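Local coordinates for amino acid ABC transporter, periplasmic amino acid-binding protein, putative (Streptococcus pneumoniae, PDB 4I62) that binds L-arginine and probably delivers it to the membrane components of an amino acid ABC transporter, at residues G39-A44 and A74-L79; D91-S96 and A105-S110; D120-Y125 and E240-T245. All coordinates share one frame; numbering follows the deposited sequence.

Interaction 1. Residues G39-A44 and A74-L79; sequences GKLVVA and AIATEL
I75 meets L41 through its CG2 branch, which lies 3.8 Å from L41 CD2, the two side chains meeting at an oblique angle. L41 holds its CG anti to the backbone N (chi1 176°), which carries both methyls toward the helix. With chi1 at -62°, CG1 of I75 stands anti to the carbonyl carbon, which leaves CG2 anti to the backbone N and facing L41. One residue on, A76 presents both backbone and side chain to the same methyl: L41 CD2 is 4.0 Å from A76 N and 4.2 Å from A76 CB. The CA atoms of L41 and A76, 6.2 Å apart, are the nearest pair of the two segments. The short axes of strand 40-44 and helix 74-79 approach to 8.9 Å and run nearly antiparallel, at 155°. This is the geometry of a beta-alpha-beta crossover: strand 40-45 and strand 82-87 are parallel neighbours in one sheet, helix 67-79 leads back between them, and the antiparallel pair 54-58 and 61-65 is inserted before the helix. In this part of the type II periplasmic binding protein fold, L41 packs strand against helix by apolar contact alone, with no hydrogen bond between the two segments, and A76 also touches L83 of the adjoining strand. A turn further along, L79 brings CD1 to 4.0 Å from L41 CD1, the side chains crossing at about a right angle.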
loop_
_atom_site.group_PDB
_atom_site.type_symbol
_atom_site.label_atom_id
_atom_site.label_comp_id
_atom_site.label_asym_id
_atom_site.label_seq_id
_atom_site.Cartn_x
_atom_site.Cartn_y
_atom_site.Cartn_z
ATOM N N GLY A 39 9.115 -0.318 25.280
ATOM C CA GLY A 39 10.260 0.354 24.692
ATOM C C GLY A 39 10.380 0.268 23.182
ATOM O O GLY A 39 11.395 0.716 22.622
ATOM N N LYS A 40 9.355 -0.249 22.512
ATOM C CA LYS A 40 9.422 -0.390 21.057
ATOM C C LYS A 40 8.021 -0.380 20.468
ATOM O O LYS A 40 7.064 -0.678 21.164
ATOM C CB LYS A 40 10.189 -1.636 20.632
ATOM C CG LYS A 40 9.553 -2.918 21.030
ATOM C CD LYS A 40 10.513 -4.040 20.644
ATOM C CE LYS A 40 9.921 -5.393 20.905
ATOM N NZ LYS A 40 10.918 -6.444 20.529
ATOM N N LEU A 41 7.953 0.042 19.216
ATOM C CA LEU A 41 6.723 0.142 18.444
ATOM C C LEU A 41 6.851 -0.875 17.312
ATOM O O LEU A 41 7.751 -0.754 16.486
ATOM C CB LEU A 41 6.590 1.555 17.849
ATOM C CG LEU A 41 5.379 1.798 16.931
ATOM C CD1 LEU A 41 4.095 1.819 17.731
ATOM C CD2 LEU A 41 5.579 3.083 16.141
ATOM N N VAL A 42 5.963 -1.866 17.253
ATOM C CA VAL A 42 6.028 -2.903 16.222
ATOM C C VAL A 42 5.061 -2.581 15.095
ATOM O O VAL A 42 3.861 -2.451 15.321
ATOM C CB VAL A 42 5.711 -4.294 16.823
ATOM C CG1 VAL A 42 5.846 -5.363 15.742
ATOM C CG2 VAL A 42 6.643 -4.642 18.004
ATOM N N VAL A 43 5.599 -2.400 13.896
ATOM C CA VAL A 43 4.808 -1.981 12.728
ATOM C C VAL A 43 4.783 -3.095 11.687
ATOM O O VAL A 43 5.821 -3.486 11.152
ATOM C CB VAL A 43 5.422 -0.707 12.122
ATOM C CG1 VAL A 43 4.684 -0.302 10.821
ATOM C CG2 VAL A 43 5.364 0.476 13.122
ATOM N N ALA A 44 3.584 -3.564 11.407
ATOM C CA ALA A 44 3.364 -4.577 10.356
ATOM C C ALA A 44 3.256 -3.922 8.992
ATOM O O ALA A 44 2.566 -2.901 8.842
ATOM C CB ALA A 44 2.112 -5.382 10.651
ATOM N N ALA A 74 8.979 8.528 12.508
ATOM C CA ALA A 74 8.511 9.749 13.148
ATOM C C ALA A 74 7.566 9.439 14.307
ATOM O O ALA A 74 7.617 10.086 15.356
ATOM C CB ALA A 74 7.867 10.704 12.118
ATOM N N ILE A 75 6.676 8.455 14.126
ATOM C CA ILE A 75 5.778 8.064 15.202
ATOM C C ILE A 75 6.559 7.481 16.379
ATOM O O ILE A 75 6.287 7.797 17.520
ATOM C CB ILE A 75 4.691 7.079 14.669
ATOM C CG1 ILE A 75 3.835 7.755 13.609
ATOM C CG2 ILE A 75 3.877 6.512 15.828
ATOM C CD1 ILE A 75 2.986 6.773 12.806
ATOM N N ALA A 76 7.521 6.607 16.097
ATOM C CA ALA A 76 8.314 6.003 17.164
ATOM C C ALA A 76 9.074 7.090 17.930
ATOM O O ALA A 76 9.126 7.047 19.151
ATOM C CB ALA A 76 9.271 4.964 16.599
ATOM N N THR A 77 9.637 8.076 17.227
ATOM C CA THR A 77 10.352 9.195 17.862
ATOM C C THR A 77 9.384 9.979 18.766
ATOM O O THR A 77 9.727 10.334 19.913
ATOM C CB THR A 77 10.940 10.151 16.786
ATOM O OG1 THR A 77 11.964 9.461 16.055
ATOM C CG2 THR A 77 11.530 11.401 17.428
ATOM N N GLU A 78 8.172 10.252 18.276
ATOM C CA GLU A 78 7.135 10.937 19.065
ATOM C C GLU A 78 6.825 10.197 20.365
ATOM O O GLU A 78 6.667 10.833 21.414
ATOM C CB GLU A 78 5.853 11.130 18.233
ATOM C CG GLU A 78 4.670 11.718 19.009
ATOM C CD GLU A 78 4.949 13.109 19.530
ATOM O OE1 GLU A 78 5.671 13.873 18.845
ATOM O OE2 GLU A 78 4.441 13.448 20.629
ATOM N N LEU A 79 6.774 8.868 20.303
ATOM C CA LEU A 79 6.481 8.033 21.454
ATOM C C LEU A 79 7.705 7.772 22.340
ATOM O O LEU A 79 7.571 7.219 23.428
ATOM C CB LEU A 79 5.941 6.695 20.972
ATOM C CG LEU A 79 4.577 6.731 20.267
ATOM C CD1 LEU A 79 4.238 5.390 19.614
ATOM C CD2 LEU A 79 3.497 7.099 21.256
#

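Interaction 2. Residues D91-S96 and A105-S110; sequences DNVLAS and AISGVS. With ARG (arginine), chain B.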
loop_
_atom_site.group_PDB
_atom_site.type_symbol
_atom_site.label_atom_id
_atom_site.label_comp_id
_atom_site.label_asym_id
_atom_site.label_seq_id
_atom_site.Cartn_x
_atom_site.Cartn_y
_atom_site.Cartn_z
ATOM N N ASP A 91 -1.763 -9.825 3.049
ATOM C CA ASP A 91 -2.943 -10.577 3.492
ATOM C C ASP A 91 -2.952 -10.788 5.007
ATOM O O ASP A 91 -4.003 -11.067 5.584
ATOM C CB ASP A 91 -3.004 -11.937 2.747
ATOM C CG ASP A 91 -4.411 -12.485 2.621
ATOM O OD1 ASP A 91 -5.374 -11.687 2.562
ATOM O OD2 ASP A 91 -4.547 -13.722 2.569
ATOM N N ASN A 92 -1.763 -10.743 5.637
ATOM C CA ASN A 92 -1.645 -10.994 7.073
ATOM C C ASN A 92 -1.456 -9.729 7.932
ATOM O O ASN A 92 -1.449 -9.811 9.198
ATOM C CB ASN A 92 -0.493 -11.970 7.334
ATOM C CG ASN A 92 -0.723 -13.336 6.688
ATOM O OD1 ASN A 92 0.229 -14.006 6.252
ATOM N ND2 ASN A 92 -1.956 -13.728 6.600
ATOM N N VAL A 93 -1.279 -8.576 7.291
ATOM C CA VAL A 93 -0.942 -7.338 8.012
ATOM C C VAL A 93 -2.019 -6.911 9.010
ATOM O O VAL A 93 -1.742 -6.707 10.219
ATOM C CB VAL A 93 -0.626 -6.218 7.003
ATOM C CG1 VAL A 93 -0.660 -4.841 7.637
ATOM C CG2 VAL A 93 0.711 -6.460 6.377
ATOM N N LEU A 94 -3.258 -6.794 8.556
ATOM C CA LEU A 94 -4.300 -6.366 9.471
ATOM C C LEU A 94 -4.579 -7.390 10.562
ATOM O O LEU A 94 -4.771 -7.023 11.742
ATOM C CB LEU A 94 -5.561 -5.965 8.710
ATOM C CG LEU A 94 -5.425 -4.679 7.907
ATOM C CD1 LEU A 94 -6.619 -4.439 6.995
ATOM C CD2 LEU A 94 -5.159 -3.452 8.839
ATOM N N ALA A 95 -4.568 -8.663 10.204
ATOM C CA ALA A 95 -4.789 -9.712 11.200
ATOM C C ALA A 95 -3.767 -9.627 12.329
ATOM O O ALA A 95 -4.096 -9.887 13.488
ATOM C CB ALA A 95 -4.739 -11.072 10.537
ATOM N N SER A 96 -2.539 -9.257 11.998
ATOM C CA SER A 96 -1.485 -9.182 13.004
ATOM C C SER A 96 -1.735 -8.054 13.986
ATOM O O SER A 96 -1.407 -8.166 15.170
ATOM C CB SER A 96 -0.127 -9.018 12.339
ATOM O OG SER A 96 0.127 -10.159 11.551
ATOM N N ALA A 105 -0.444 -1.010 11.743
ATOM C CA ALA A 105 -0.201 -1.341 10.339
ATOM C C ALA A 105 0.040 -0.027 9.618
ATOM O O ALA A 105 -0.854 0.829 9.582
ATOM C CB ALA A 105 -1.386 -2.062 9.718
ATOM N N ILE A 106 1.239 0.119 9.061
ATOM C CA ILE A 106 1.572 1.275 8.225
ATOM C C ILE A 106 2.080 0.656 6.917
ATOM O O ILE A 106 3.251 0.275 6.810
ATOM C CB ILE A 106 2.629 2.222 8.852
ATOM C CG1 ILE A 106 2.256 2.571 10.299
ATOM C CG2 ILE A 106 2.719 3.477 7.987
ATOM C CD1 ILE A 106 3.289 3.475 10.996
ATOM N N SER A 107 1.163 0.508 5.955
ATOM C CA SER A 107 1.447 -0.373 4.839
ATOM C C SER A 107 0.583 -0.002 3.636
ATOM O O SER A 107 0.077 -0.896 2.923
ATOM C CB SER A 107 1.229 -1.838 5.242
ATOM O OG SER A 107 1.796 -2.774 4.315
ATOM N N GLY A 108 0.378 1.296 3.426
ATOM C CA GLY A 108 -0.495 1.735 2.345
ATOM C C GLY A 108 -1.920 1.227 2.521
ATOM O O GLY A 108 -2.580 0.892 1.540
ATOM N N VAL A 109 -2.400 1.208 3.759
ATOM C CA VAL A 109 -3.700 0.613 4.086
ATOM C C VAL A 109 -4.858 1.577 3.834
ATOM O O VAL A 109 -4.906 2.671 4.450
ATOM C CB VAL A 109 -3.753 0.146 5.561
ATOM C CG1 VAL A 109 -5.104 -0.452 5.899
ATOM C CG2 VAL A 109 -2.650 -0.826 5.866
ATOM N N SER A 110 -5.775 1.212 2.950
ATOM C CA SER A 110 -6.949 2.000 2.707
ATOM C C SER A 110 -7.975 1.848 3.816
ATOM O O SER A 110 -8.289 0.743 4.292
ATOM C CB SER A 110 -7.612 1.496 1.423
ATOM O OG SER A 110 -6.746 1.605 0.290
HETATM N N ARG B . -4.457 0.146 -0.421
HETATM C CA ARG B . -4.775 -1.294 -0.606
HETATM C C ARG B . -5.485 -1.870 0.616
HETATM O O ARG B . -5.405 -1.271 1.709
HETATM C CB ARG B . -3.537 -2.083 -0.989
HETATM C CG ARG B . -2.384 -1.929 0.007
HETATM C CD ARG B . -1.282 -2.937 -0.241
HETATM N NE ARG B . -0.095 -2.567 0.508
HETATM C CZ ARG B . 1.030 -3.252 0.536
HETATM N NH1 ARG B . 2.049 -2.821 1.272
HETATM N NH2 ARG B . 1.139 -4.380 -0.165
HETATM O OXT ARG B . -6.093 -2.981 0.459
#
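V93 CG1 presses on A105 CB at 3.5 Å, and L94 adds its CD2 methyl, 4.1 Å from A105 CB and 4.2 Å from V109 CG1. These apolar contacts lay helix 90-98 against the segment 105-110, which starts at the last residue of strand 104-105 and runs on as a loop in one lobe of the type II periplasmic binding protein fold, lining the cleft that holds L-arginine. CB of A105, S107 and V109 all point toward the helix, whereas that of I106 points away, to the side of strand 40-45 and helix 67-79. Polar groups of residues 107-110 meanwhile bind the ligand. The carbonyl S107 O receives two donors of the ligand's guanidinium group, NE at 2.9 Å and NH1 at 3.2 Å. NH1 also reaches S107 OG, which chi1 of -166° turns away from the residue's own backbone N, and the backbone N of N46 is hydrogen-bonded to that same OG. At the other end of the ligand, the amino N donates to G108 O (2.8 Å) and to S110 OG (2.8 Å), so one short turn of chain reads both ends of the amino acid. S110 N gives the ligand O a nearly straight bond, 2.8 Å long with an N-H...O angle of 173°. G108 has a positive phi of 61°, where the chain turns between the two ligand-binding serines. A second shell holds these groups: R115 NH1 is hydrogen-bonded to S110 O and also to the ligand itself, D68 OD2 accepts from G108 N, and D225 OD1 is hydrogen-bonded to S110 OG.

Interaction 3. Residues D120-Y125 and E240-T245; sequences DFSTPY and EAVDKT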
loop_
_atom_site.group_PDB
_atom_site.type_symbol
_atom_site.label_atom_id
_atom_site.label_comp_id
_atom_site.label_asym_id
_atom_site.label_seq_id
_atom_site.Cartn_x
_atom_site.Cartn_y
_atom_site.Cartn_z
ATOM N N ASP A 120 -9.300 0.899 14.767
ATOM C CA ASP A 120 -9.171 2.352 14.816
ATOM C C ASP A 120 -8.274 2.703 13.617
ATOM O O ASP A 120 -7.290 1.993 13.309
ATOM C CB ASP A 120 -8.461 2.820 16.108
ATOM C CG ASP A 120 -9.405 3.136 17.268
ATOM O OD1 ASP A 120 -10.607 2.761 17.218
ATOM O OD2 ASP A 120 -8.897 3.754 18.254
ATOM N N PHE A 121 -8.583 3.824 12.970
ATOM C CA PHE A 121 -7.704 4.368 11.963
ATOM C C PHE A 121 -7.255 5.755 12.352
ATOM O O PHE A 121 -8.019 6.555 12.898
ATOM C CB PHE A 121 -8.403 4.479 10.599
ATOM C CG PHE A 121 -8.469 3.186 9.826
ATOM C CD1 PHE A 121 -7.344 2.730 9.190
ATOM C CD2 PHE A 121 -9.639 2.460 9.719
ATOM C CE1 PHE A 121 -7.384 1.562 8.423
ATOM C CE2 PHE A 121 -9.676 1.276 8.963
ATOM C CZ PHE A 121 -8.546 0.839 8.319
ATOM N N SER A 122 -6.023 6.069 12.018
ATOM C CA SER A 122 -5.578 7.448 12.054
ATOM C C SER A 122 -6.374 8.306 11.093
ATOM O O SER A 122 -7.103 7.800 10.203
ATOM C CB SER A 122 -4.097 7.546 11.675
ATOM O OG SER A 122 -3.890 7.323 10.292
ATOM N N THR A 123 -6.218 9.615 11.233
ATOM C CA THR A 123 -6.620 10.523 10.184
ATOM C C THR A 123 -5.897 10.101 8.875
ATOM O O THR A 123 -4.803 9.540 8.906
ATOM C CB THR A 123 -6.252 11.940 10.593
ATOM O OG1 THR A 123 -6.977 12.880 9.805
ATOM C CG2 THR A 123 -4.796 12.217 10.426
ATOM N N PRO A 124 -6.500 10.354 7.711
ATOM C CA PRO A 124 -5.849 9.883 6.485
ATOM C C PRO A 124 -4.574 10.645 6.177
ATOM O O PRO A 124 -4.461 11.864 6.495
ATOM C CB PRO A 124 -6.879 10.185 5.387
ATOM C CG PRO A 124 -8.168 10.388 6.084
ATOM C CD PRO A 124 -7.896 10.773 7.497
ATOM N N TYR A 125 -3.638 9.978 5.537
ATOM C CA TYR A 125 -2.393 10.603 5.141
ATOM C C TYR A 125 -2.110 10.621 3.648
ATOM O O TYR A 125 -1.099 11.215 3.251
ATOM C CB TYR A 125 -1.183 10.080 5.921
ATOM C CG TYR A 125 -0.807 8.647 5.631
ATOM C CD1 TYR A 125 0.046 8.329 4.591
ATOM C CD2 TYR A 125 -1.260 7.608 6.449
ATOM C CE1 TYR A 125 0.420 6.993 4.337
ATOM C CE2 TYR A 125 -0.894 6.279 6.225
ATOM C CZ TYR A 125 -0.047 5.989 5.162
ATOM O OH TYR A 125 0.337 4.687 4.942
ATOM N N GLU A 240 -3.929 9.455 19.092
ATOM C CA GLU A 240 -3.478 10.852 19.258
ATOM C C GLU A 240 -2.025 11.041 18.811
ATOM O O GLU A 240 -1.685 12.028 18.115
ATOM C CB GLU A 240 -3.650 11.322 20.706
ATOM C CG GLU A 240 -2.940 12.673 20.934
ATOM C CD GLU A 240 -3.056 13.179 22.348
ATOM O OE1 GLU A 240 -3.518 12.414 23.227
ATOM O OE2 GLU A 240 -2.696 14.352 22.582
ATOM N N ALA A 241 -1.153 10.164 19.285
ATOM C CA ALA A 241 0.237 10.273 18.916
ATOM C C ALA A 241 0.449 10.150 17.417
ATOM O O ALA A 241 1.245 10.916 16.837
ATOM C CB ALA A 241 1.074 9.249 19.673
ATOM N N VAL A 242 -0.234 9.192 16.808
ATOM C CA VAL A 242 -0.126 9.017 15.380
ATOM C C VAL A 242 -0.655 10.247 14.650
ATOM O O VAL A 242 -0.019 10.745 13.698
ATOM C CB VAL A 242 -0.858 7.722 14.957
ATOM C CG1 VAL A 242 -0.877 7.622 13.465
ATOM C CG2 VAL A 242 -0.180 6.494 15.538
ATOM N N ASP A 243 -1.814 10.736 15.063
ATOM C CA ASP A 243 -2.421 11.890 14.375
ATOM C C ASP A 243 -1.629 13.179 14.575
ATOM O O ASP A 243 -1.570 13.990 13.657
ATOM C CB ASP A 243 -3.879 12.051 14.817
ATOM C CG ASP A 243 -4.784 11.018 14.156
ATOM O OD1 ASP A 243 -4.294 10.236 13.300
ATOM O OD2 ASP A 243 -5.974 10.978 14.436
ATOM N N LYS A 244 -1.032 13.379 15.755
ATOM C CA LYS A 244 -0.151 14.525 15.957
ATOM C C LYS A 244 0.997 14.485 14.947
ATOM O O LYS A 244 1.397 15.505 14.401
ATOM C CB LYS A 244 0.401 14.503 17.388
ATOM C CG LYS A 244 1.446 15.561 17.672
ATOM C CD LYS A 244 2.014 15.377 19.073
ATOM C CE LYS A 244 2.891 16.542 19.498
ATOM N NZ LYS A 244 3.939 16.865 18.498
ATOM N N THR A 245 1.538 13.288 14.731
ATOM C CA THR A 245 2.657 13.107 13.810
ATOM C C THR A 245 2.249 13.358 12.357
ATOM O O THR A 245 2.939 14.080 11.630
ATOM C CB THR A 245 3.284 11.701 13.985
ATOM O OG1 THR A 245 3.645 11.496 15.341
ATOM C CG2 THR A 245 4.512 11.527 13.112
#
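The D243 carboxylate comes up to the backbone of T123 with one oxygen leading. T123 N donates to D243 OD1 over 2.9 Å with an N-H...O angle of 151°, meeting that oxygen on its syn side but 30° out of the carboxylate plane; the second oxygen, D243 OD2, stands 3.5 Å from T123 N and forms only a weak bond. The donor is therefore shared unequally, and the carboxylate is tilted against the N-H. Two carbons also lie close to OD1: S122 CB is 3.1 Å from D243 OD1, and T123 CG2 is 3.5 Å from D243 OD1, with the T123 side chain running obliquely to that of D243. Beside this polar pair V242 turns its CG1 methyl to S122 CB at 3.7 Å, CB being the carbon end of a serine whose hydroxyl is engaged elsewhere. With chi1 at 73°, OG of S122 sits between its own backbone N and carbonyl carbon, from where it donates to T123 O over 2.8 Å; OG is also hydrogen-bonded to V229 N. The serine thus braces the chain at the very residue whose N-H is given to D243. The carboxylate has a second, charged partner, since D243 OD2 forms a salt bridge with K239 NZ one turn earlier in the helix. K239 NZ also hydrogen-bonds F121 O, and its charge would probably steady the negative carboxylate at this partly buried site. Within the fold, the contact sets helix 236-251 against the chain leaving strand 119-121, which pairs antiparallel with strand 226-232; I246 of the same helix also touches S122 and T123, while A241 and T245 face helix 67-79.

Interactions 1, 2 and 3 form one continuous packing unit, their centres lying about 16 Å (1 and 2), 13 Å (1 and 3) and 15 Å (2 and 3) apart. I106, turned away from helix 90-98, joins interaction 2 to interaction 1 through I75 CD1 and I106 CD1 at 3.8 Å. Interactions 1 and 3 share a helix-helix seam, where L79 CD2 lies 3.6 Å from A241 CB. F121 and Y125 carry interaction 3 to the pocket wall: V109 CG1 is 4.0 Å from F121 CE1. Of the three, interaction 2 supplies the residues that hydrogen-bond the bound arginine, and F121 bridges the interval from interaction 3 by packing on V109.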